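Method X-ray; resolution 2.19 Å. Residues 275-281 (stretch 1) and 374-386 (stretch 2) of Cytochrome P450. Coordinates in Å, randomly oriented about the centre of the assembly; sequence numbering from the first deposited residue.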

# COMPACT_ATOMS: atom_id res chain seq x y z
N GLN A 275 2.27 -14.75 -20.40
CA GLN A 275 2.51 -13.31 -20.19
C GLN A 275 3.92 -13.10 -19.63
O GLN A 275 4.58 -12.09 -19.90
CB GLN A 275 1.49 -12.71 -19.21
CG GLN A 275 0.04 -12.67 -19.68
CD GLN A 275 -0.16 -11.84 -20.94
OE1 GLN A 275 0.44 -10.78 -21.10
NE2 GLN A 275 -1.00 -12.33 -21.86
N PHE A 276 4.34 -14.07 -18.82
CA PHE A 276 5.69 -14.10 -18.28
C PHE A 276 6.67 -14.32 -19.41
O PHE A 276 7.65 -13.59 -19.53
CB PHE A 276 5.82 -15.19 -17.21
CG PHE A 276 7.18 -15.25 -16.58
CD1 PHE A 276 7.65 -14.20 -15.78
CD2 PHE A 276 8.00 -16.35 -16.79
CE1 PHE A 276 8.90 -14.26 -15.20
CE2 PHE A 276 9.26 -16.41 -16.20
CZ PHE A 276 9.71 -15.36 -15.41
N GLU A 277 6.39 -15.33 -20.25
CA GLU A 277 7.20 -15.62 -21.43
C GLU A 277 7.45 -14.36 -22.27
O GLU A 277 8.59 -14.10 -22.69
CB GLU A 277 6.57 -16.76 -22.26
CG GLU A 277 7.21 -18.11 -21.99
CD GLU A 277 6.29 -19.29 -22.27
OE1 GLU A 277 5.67 -19.35 -23.36
OE2 GLU A 277 6.21 -20.18 -21.40
N GLN A 278 6.39 -13.57 -22.48
CA GLN A 278 6.47 -12.25 -23.13
C GLN A 278 7.52 -11.33 -22.50
O GLN A 278 8.28 -10.69 -23.21
CB GLN A 278 5.11 -11.55 -23.07
CG GLN A 278 3.95 -12.34 -23.66
CD GLN A 278 3.65 -11.96 -25.10
OE1 GLN A 278 4.48 -12.13 -26.00
NE2 GLN A 278 2.45 -11.45 -25.32
N VAL A 279 7.53 -11.26 -21.16
CA VAL A 279 8.47 -10.39 -20.44
C VAL A 279 9.95 -10.80 -20.64
O VAL A 279 10.84 -9.96 -21.01
CB VAL A 279 8.12 -10.26 -18.93
CG1 VAL A 279 9.19 -9.47 -18.18
CG2 VAL A 279 6.75 -9.61 -18.75
N ARG A 280 10.26 -12.07 -20.30
CA ARG A 280 11.60 -12.65 -20.49
C ARG A 280 12.11 -12.53 -21.95
O ARG A 280 13.33 -12.35 -22.19
CB ARG A 280 11.70 -14.12 -19.99
CG ARG A 280 13.11 -14.72 -20.13
CD ARG A 280 13.19 -16.22 -19.84
NE ARG A 280 12.60 -17.02 -20.92
CZ ARG A 280 11.31 -17.32 -21.00
NH1 ARG A 280 10.46 -16.88 -20.06
NH2 ARG A 280 10.85 -18.03 -22.01
N ALA A 281 11.18 -12.61 -22.91
CA ALA A 281 11.50 -12.42 -24.33
C ALA A 281 11.44 -10.97 -24.82
O ALA A 281 12.10 -10.64 -25.79
CB ALA A 281 10.65 -13.33 -25.22
N PHE A 374 12.76 -6.06 -9.59
CA PHE A 374 12.45 -7.41 -9.13
C PHE A 374 12.03 -8.29 -10.29
O PHE A 374 12.49 -9.42 -10.39
CB PHE A 374 11.36 -7.42 -8.07
CG PHE A 374 10.99 -8.81 -7.59
CD1 PHE A 374 11.68 -9.39 -6.54
CD2 PHE A 374 9.95 -9.51 -8.18
CE1 PHE A 374 11.34 -10.65 -6.08
CE2 PHE A 374 9.60 -10.76 -7.71
CZ PHE A 374 10.32 -11.35 -6.69
N LEU A 375 11.13 -7.78 -11.14
CA LEU A 375 10.61 -8.51 -12.27
C LEU A 375 11.76 -8.81 -13.30
O LEU A 375 11.87 -9.93 -13.79
CB LEU A 375 9.45 -7.74 -12.91
CG LEU A 375 8.39 -8.45 -13.77
CD1 LEU A 375 7.92 -7.53 -14.89
CD2 LEU A 375 8.81 -9.80 -14.32
N ARG A 376 12.61 -7.80 -13.56
CA ARG A 376 13.74 -7.90 -14.47
C ARG A 376 14.73 -9.01 -14.06
O ARG A 376 15.20 -9.76 -14.91
CB ARG A 376 14.51 -6.58 -14.61
CG ARG A 376 15.74 -6.74 -15.50
CD ARG A 376 16.51 -5.46 -15.82
NE ARG A 376 15.68 -4.47 -16.49
CZ ARG A 376 15.04 -3.48 -15.86
NH1 ARG A 376 15.15 -3.32 -14.54
NH2 ARG A 376 14.30 -2.65 -16.57
N GLU A 377 15.03 -9.08 -12.77
CA GLU A 377 15.90 -10.14 -12.25
C GLU A 377 15.18 -11.49 -12.36
O GLU A 377 15.76 -12.50 -12.78
CB GLU A 377 16.29 -9.85 -10.79
CG GLU A 377 17.25 -8.69 -10.59
CD GLU A 377 18.58 -8.88 -11.31
OE1 GLU A 377 18.96 -7.94 -12.06
OE2 GLU A 377 19.23 -9.96 -11.17
N LEU A 378 13.90 -11.48 -11.98
CA LEU A 378 13.03 -12.62 -12.03
C LEU A 378 12.98 -13.30 -13.40
O LEU A 378 13.14 -14.51 -13.52
CB LEU A 378 11.61 -12.17 -11.71
CG LEU A 378 10.70 -12.94 -10.73
CD1 LEU A 378 9.29 -13.08 -11.32
CD2 LEU A 378 11.23 -14.28 -10.24
N SER A 379 12.71 -12.50 -14.42
CA SER A 379 12.51 -12.98 -15.78
C SER A 379 13.82 -13.33 -16.42
O SER A 379 13.86 -14.21 -17.26
CB SER A 379 11.81 -11.92 -16.63
OG SER A 379 12.50 -10.68 -16.53
N GLN A 380 14.89 -12.66 -16.02
CA GLN A 380 16.24 -12.96 -16.53
C GLN A 380 16.77 -14.26 -15.91
O GLN A 380 17.35 -15.06 -16.60
CB GLN A 380 17.20 -11.80 -16.30
CG GLN A 380 16.91 -10.55 -17.14
CD GLN A 380 17.95 -9.44 -16.98
OE1 GLN A 380 18.46 -9.17 -15.89
NE2 GLN A 380 18.25 -8.76 -18.09
N ARG A 381 16.50 -14.48 -14.63
CA ARG A 381 16.93 -15.68 -13.92
C ARG A 381 16.11 -16.98 -14.20
O ARG A 381 16.66 -18.08 -14.25
CB ARG A 381 16.92 -15.39 -12.41
CG ARG A 381 17.60 -16.47 -11.61
CD ARG A 381 18.02 -16.06 -10.20
NE ARG A 381 18.83 -17.17 -9.73
CZ ARG A 381 20.14 -17.29 -9.97
NH1 ARG A 381 20.81 -16.32 -10.58
NH2 ARG A 381 20.78 -18.37 -9.55
N TYR A 382 14.79 -16.84 -14.38
CA TYR A 382 13.89 -18.01 -14.39
C TYR A 382 13.05 -18.12 -15.66
O TYR A 382 12.57 -17.12 -16.18
CB TYR A 382 12.97 -18.02 -13.12
CG TYR A 382 13.73 -18.02 -11.80
CD1 TYR A 382 14.60 -19.07 -11.48
CD2 TYR A 382 13.59 -16.98 -10.86
CE1 TYR A 382 15.31 -19.09 -10.30
CE2 TYR A 382 14.30 -16.99 -9.66
CZ TYR A 382 15.17 -18.05 -9.39
OH TYR A 382 15.90 -18.14 -8.24
N ARG A 383 12.90 -19.34 -16.16
CA ARG A 383 12.04 -19.59 -17.33
C ARG A 383 10.55 -19.75 -16.94
O ARG A 383 9.66 -19.37 -17.71
CB ARG A 383 12.53 -20.78 -18.18
CG ARG A 383 11.91 -22.15 -17.88
CD ARG A 383 11.53 -22.97 -19.13
NE ARG A 383 12.43 -22.71 -20.26
CZ ARG A 383 12.27 -21.72 -21.13
NH1 ARG A 383 11.24 -20.88 -21.04
NH2 ARG A 383 13.15 -21.55 -22.11
N SER A 384 10.29 -20.32 -15.76
CA SER A 384 8.92 -20.53 -15.29
C SER A 384 8.83 -20.30 -13.78
O SER A 384 9.82 -20.47 -13.03
CB SER A 384 8.43 -21.93 -15.65
OG SER A 384 9.04 -22.89 -14.81
N ILE A 385 7.66 -19.86 -13.34
CA ILE A 385 7.34 -19.84 -11.92
C ILE A 385 5.95 -20.44 -11.75
O ILE A 385 5.04 -20.21 -12.54
CB ILE A 385 7.51 -18.43 -11.25
CG1 ILE A 385 6.21 -17.91 -10.64
CG2 ILE A 385 8.19 -17.42 -12.16
CD1 ILE A 385 6.16 -18.10 -9.14
N GLU A 386 5.81 -21.28 -10.74
CA GLU A 386 4.50 -21.82 -10.39
C GLU A 386 4.28 -21.82 -8.88
O GLU A 386 5.10 -22.32 -8.12
CB GLU A 386 4.33 -23.21 -10.98
CG GLU A 386 5.57 -24.06 -10.84
CD GLU A 386 5.84 -24.94 -12.05
OE1 GLU A 386 5.17 -25.99 -12.18
OE2 GLU A 386 6.73 -24.59 -12.86

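Two arginine side chains bring their guanidinium ends together at the margin of this contact: NH2 of Arg-280 lies 3.0 Å from NH1 of Arg-383. Both atoms are donors and both groups carry positive charge, so the approach is no hydrogen bond. The NH1 of Arg-383 sits over a face of the Arg-280 guanidinium, while NH2 of Arg-280 lies near the plane of the Arg-383 group.

The example illustrates a general principle, that segments distant in sequence can pack closely without a hydrogen bond between them. None crosses here, although the stretches together bury 453 Å². Their helices, 275-281 and 374-381, cross nearly at right angles (93°), with axes 8.8 Å apart at closest approach. Such a crossing confines close backbone approach to a small patch, here Arg-280 and Ser-379, whose CA atoms are 4.8 Å apart.

A small residue, Ser-379, lies at this closest point. Its CA-to-CB bond points toward the other stretch, yet its OG donates to O of Leu-375 at 2.9 Å, a bond within its own helix. The aliphatic part of Arg-280 packs beside it, CG lying 3.0 Å from O of Ser-379, a very short carbon–oxygen contact.

Phe-276 supplies the main apolar anchor. Its buried ring reaches past the helix end, where Tyr-382 leaves helical geometry and the chain turns into strand 384-386. CG2 of Ile-385 covers one face, 4.1 Å from CZ of Phe-276. Carbonyl oxygens gather at the edge instead: CE2 of Phe-276 lies 3.4 Å from O of Tyr-382 and 3.3 Å from O of Arg-383, an arrangement favoured by the slightly positive ring hydrogens. Nearby, Val-279 extends the apolar surface, its CG1 meeting CD2 of Leu-375 at 3.9 Å.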